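Local coordinates for phosphoinositol-specific phospholipase C (PDB 5FYR), which probably cleaves phosphoinositides, separating the inositol phosphate headgroup from diacylglycerol in a calcium-dependent reaction, and binds calcium and inositol here, at residues A96-V101 / I114-D119. Residues are numbered along the deposited sequence; the frame is centred on the assembly and turned at random. Where two conformers were deposited one is given.
Sequences ACLNDV and ITLILD. With CA (calcium ion), chain F; INS (1,2,3,4,5,6-hexahydroxy-cyclohexane), chain E.
Val101 and Leu98, one helical turn apart, press on Ile114, Leu116 and Leu118, every second residue of the strand, where an outer helix packs antiparallel (169°) on a strand of a TIM-barrel-type phospholipase C fold. Val101 buries the most surface. With CG1 anti to the backbone N (chi1 -179°), its two methyls are shared out between two strand residues: Val101 CG2 meets Leu116 CD2 tip to tip at 3.9 Å, in one of two Leu116 conformers, while Val101 CG1 slides alongside, 4.0 Å from Ile114 CG2. Trimming Val101 to an alanine would probably open a gap over Leu116 and take from Ile114 CG2 and CD1 the methyl they pack on. Leu98 comes in at a slant, its CD2 lying 4.1 Å from Leu116 CD1 in that conformer and reaching on to Leu118. All are buried; Leu47 of the adjacent strand and Phe144 of helix 133-144 also touch Leu116. Residues alternate along the strand, and near its C-terminal end Asp119 faces the calcium site instead, sharing the metal with Asn27, Glu48 and Asp50. Asp119 OD2 binds calcium at 2.4 Å and takes a hydrogen bond from Lys121 NZ, whereas Asp119 OD1 accepts one from inositol O5 at 2.8 Å.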
ATOM      1  N   ALA A  96      13.971   7.296  -6.202  1.00 15.67           N
ATOM      2  CA  ALA A  96      14.837   6.174  -6.523  1.00 16.04           C
ATOM      3  C   ALA A  96      14.220   4.811  -6.160  1.00 15.72           C
ATOM      4  O   ALA A  96      14.250   3.847  -6.943  1.00 16.56           O
ATOM      5  CB  ALA A  96      16.188   6.333  -5.846  1.00 16.82           C
ATOM      6  N   CYS A  97      13.634   4.738  -4.974  1.00 14.94           N
ATOM      7  CA  CYS A  97      12.968   3.509  -4.545  1.00 15.49           C
ATOM      8  C   CYS A  97      11.766   3.144  -5.446  1.00 14.05           C
ATOM      9  O   CYS A  97      11.562   1.977  -5.818  1.00 14.42           O
ATOM     10  CB  CYS A  97      12.511   3.617  -3.106  1.00 15.13           C
ATOM     11  SG  CYS A  97      13.815   3.845  -1.896  1.00 15.81           S
ATOM     12  N   LEU A  98      10.975   4.144  -5.793  1.00 13.89           N
ATOM     13  CA  LEU A  98       9.853   3.943  -6.691  1.00 14.93           C
ATOM     14  C   LEU A  98      10.333   3.487  -8.073  1.00 14.62           C
ATOM     15  O   LEU A  98       9.723   2.596  -8.681  1.00 14.97           O
ATOM     16  CB  LEU A  98       9.018   5.220  -6.826  1.00 15.56           C
ATOM     17  CG  LEU A  98       8.367   5.753  -5.549  1.00 15.48           C
ATOM     18  CD1 LEU A  98       7.548   7.007  -5.787  1.00 16.92           C
ATOM     19  CD2 LEU A  98       7.525   4.640  -4.923  1.00 16.89           C
ATOM     20  N   ASN A  99      11.444   4.061  -8.555  1.00 16.85           N
ATOM     21  CA  ASN A  99      11.998   3.637  -9.842  1.00 17.38           C
ATOM     22  C   ASN A  99      12.502   2.197  -9.822  1.00 18.58           C
ATOM     23  O   ASN A  99      12.382   1.494 -10.841  1.00 17.65           O
ATOM     24  CB  ASN A  99      13.139   4.564 -10.285  1.00 18.74           C
ATOM     25  CG  ASN A  99      12.656   5.698 -11.123  1.00 23.58           C
ATOM     26  OD1 ASN A  99      11.981   5.486 -12.142  1.00 36.25           O
ATOM     27  ND2 ASN A  99      13.062   6.892 -10.771  1.00 33.51           N
ATOM     28  N   ASP A 100      13.017   1.753  -8.684  1.00 17.80           N
ATOM     29  CA  ASP A 100      13.348   0.330  -8.546  1.00 18.28           C
ATOM     30  C   ASP A 100      12.161  -0.588  -8.801  1.00 17.00           C
ATOM     31  O   ASP A 100      12.279  -1.604  -9.491  1.00 16.99           O
ATOM     32  CB  ASP A 100      13.915   0.030  -7.195  1.00 17.57           C
ATOM     33  CG  ASP A 100      15.354   0.497  -7.035  1.00 17.98           C
ATOM     34  OD1 ASP A 100      16.036   0.751  -8.060  1.00 23.67           O
ATOM     35  OD2 ASP A 100      15.790   0.567  -5.893  1.00 20.76           O
ATOM     36  N   VAL A 101      10.998  -0.216  -8.294  1.00 15.78           N
ATOM     37  CA  VAL A 101       9.803  -0.982  -8.543  1.00 15.61           C
ATOM     38  C   VAL A 101       9.389  -0.897 -10.025  1.00 16.18           C
ATOM     39  O   VAL A 101       9.024  -1.909 -10.638  1.00 18.00           O
ATOM     40  CB  VAL A 101       8.664  -0.536  -7.613  1.00 15.42           C
ATOM     41  CG1 VAL A 101       7.413  -1.379  -7.873  1.00 15.23           C
ATOM     42  CG2 VAL A 101       9.108  -0.689  -6.177  1.00 16.11           C
ATOM     43  N   ILE A 114       1.573  -5.380  -8.061  1.00 11.18           N
ATOM     44  CA  ILE A 114       2.425  -4.951  -6.953  1.00 11.58           C
ATOM     45  C   ILE A 114       1.703  -3.919  -6.118  1.00 11.65           C
ATOM     46  O   ILE A 114       1.152  -2.963  -6.656  1.00 14.15           O
ATOM     47  CB  ILE A 114       3.748  -4.371  -7.460  1.00 13.62           C
ATOM     48  CG1 ILE A 114       4.603  -5.455  -8.139  1.00 14.12           C
ATOM     49  CG2 ILE A 114       4.540  -3.706  -6.347  1.00 13.10           C
ATOM     50  CD1 ILE A 114       5.702  -4.869  -9.020  1.00 16.89           C
ATOM     51  N   THR A 115       1.676  -4.113  -4.812  1.00 11.74           N
ATOM     52  CA  THR A 115       1.103  -3.130  -3.883  1.00 10.85           C
ATOM     53  C   THR A 115       2.253  -2.502  -3.088  1.00 10.37           C
ATOM     54  O   THR A 115       3.043  -3.235  -2.490  1.00 12.79           O
ATOM     55  CB  THR A 115       0.068  -3.803  -2.936  1.00 12.76           C
ATOM     56  OG1 THR A 115      -0.969  -4.345  -3.754  1.00 14.47           O
ATOM     57  CG2 THR A 115      -0.484  -2.801  -2.000  1.00 14.07           C
ATOM     58  N   LEU A 116       2.338  -1.162  -3.088  0.50 10.94           N
ATOM     59  CA  LEU A 116       3.365  -0.429  -2.320  0.50 10.47           C
ATOM     60  C   LEU A 116       2.696   0.390  -1.238  0.50 10.59           C
ATOM     61  O   LEU A 116       1.883   1.294  -1.514  0.50 11.33           O
ATOM     62  CB  LEU A 116       4.224   0.538  -3.162  0.50 12.84           C
ATOM     63  CG  LEU A 116       4.857  -0.047  -4.409  0.50 12.38           C
ATOM     64  CD1 LEU A 116       5.538   1.102  -5.141  0.50 11.57           C
ATOM     65  CD2 LEU A 116       5.828  -1.172  -4.074  0.50 12.61           C
ATOM     66  N   ILE A 117       3.063   0.063  -0.016  1.00 10.69           N
ATOM     67  CA  ILE A 117       2.597   0.784   1.152  1.00 11.24           C
ATOM     68  C   ILE A 117       3.573   1.949   1.352  1.00 11.88           C
ATOM     69  O   ILE A 117       4.763   1.745   1.628  1.00 15.20           O
ATOM     70  CB  ILE A 117       2.605  -0.116   2.397  1.00 12.37           C
ATOM     71  CG1 ILE A 117       1.752  -1.439   2.164  1.00 17.76           C
ATOM     72  CG2 ILE A 117       2.292   0.709   3.641  1.00 16.56           C
ATOM     73  CD1 ILE A 117       0.375  -1.285   1.691  1.00 16.70           C
ATOM     74  N   LEU A 118       3.049   3.172   1.227  1.00 10.51           N
ATOM     75  CA  LEU A 118       3.835   4.398   1.353  1.00 10.59           C
ATOM     76  C   LEU A 118       3.464   4.985   2.736  1.00 10.99           C
ATOM     77  O   LEU A 118       2.369   5.610   2.913  1.00 11.63           O
ATOM     78  CB  LEU A 118       3.481   5.350   0.199  1.00 12.35           C
ATOM     79  CG  LEU A 118       3.693   4.740  -1.199  1.00 12.89           C
ATOM     80  CD1 LEU A 118       3.297   5.722  -2.260  1.00 14.92           C
ATOM     81  CD2 LEU A 118       5.124   4.333  -1.413  1.00 14.05           C
ATOM     82  N   ASP A 119       4.360   4.758   3.695  1.00 11.09           N
ATOM     83  CA  ASP A 119       4.119   5.059   5.080  1.00 10.80           C
ATOM     84  C   ASP A 119       4.705   6.452   5.370  1.00 11.12           C
ATOM     85  O   ASP A 119       5.927   6.608   5.479  1.00 11.07           O
ATOM     86  CB  ASP A 119       4.720   3.948   5.918  1.00 11.12           C
ATOM     87  CG  ASP A 119       4.490   4.113   7.395  1.00 12.92           C
ATOM     88  OD1 ASP A 119       3.521   4.788   7.768  1.00 15.28           O
ATOM     89  OD2 ASP A 119       5.259   3.515   8.209  1.00 14.38           O
TER
HETATM   90 CA    CA F 401       6.798   1.647   8.126  1.00 15.99          CA
HETATM   91  C1  INS E 301       3.965   1.304  11.507  1.00 14.49           C
HETATM   92  C2  INS E 301       4.378   0.168  10.568  1.00 12.82           C
HETATM   93  C3  INS E 301       3.397  -0.157   9.506  1.00 12.13           C
HETATM   94  C4  INS E 301       2.679   0.999   8.929  1.00 11.80           C
HETATM   95  C5  INS E 301       2.320   2.120   9.813  1.00 11.58           C
HETATM   96  C6  INS E 301       3.291   2.469  10.855  1.00 13.87           C
HETATM   97  O1  INS E 301       5.176   1.723  12.131  1.00 19.03           O
HETATM   98  O2  INS E 301       5.587   0.631   9.936  1.00 14.67           O
HETATM   99  O3  INS E 301       3.924  -1.067   8.543  1.00 12.79           O
HETATM  100  O4  INS E 301       1.702   0.591   8.009  1.00 12.39           O
HETATM  101  O5  INS E 301       1.642   3.220   9.212  1.00 13.36           O
HETATM  102  O6  INS E 301       2.923   3.490  11.715  1.00 16.09           O
HETATM  103  O   HOH W   1       7.546   2.276  10.406  1.00 18.82           O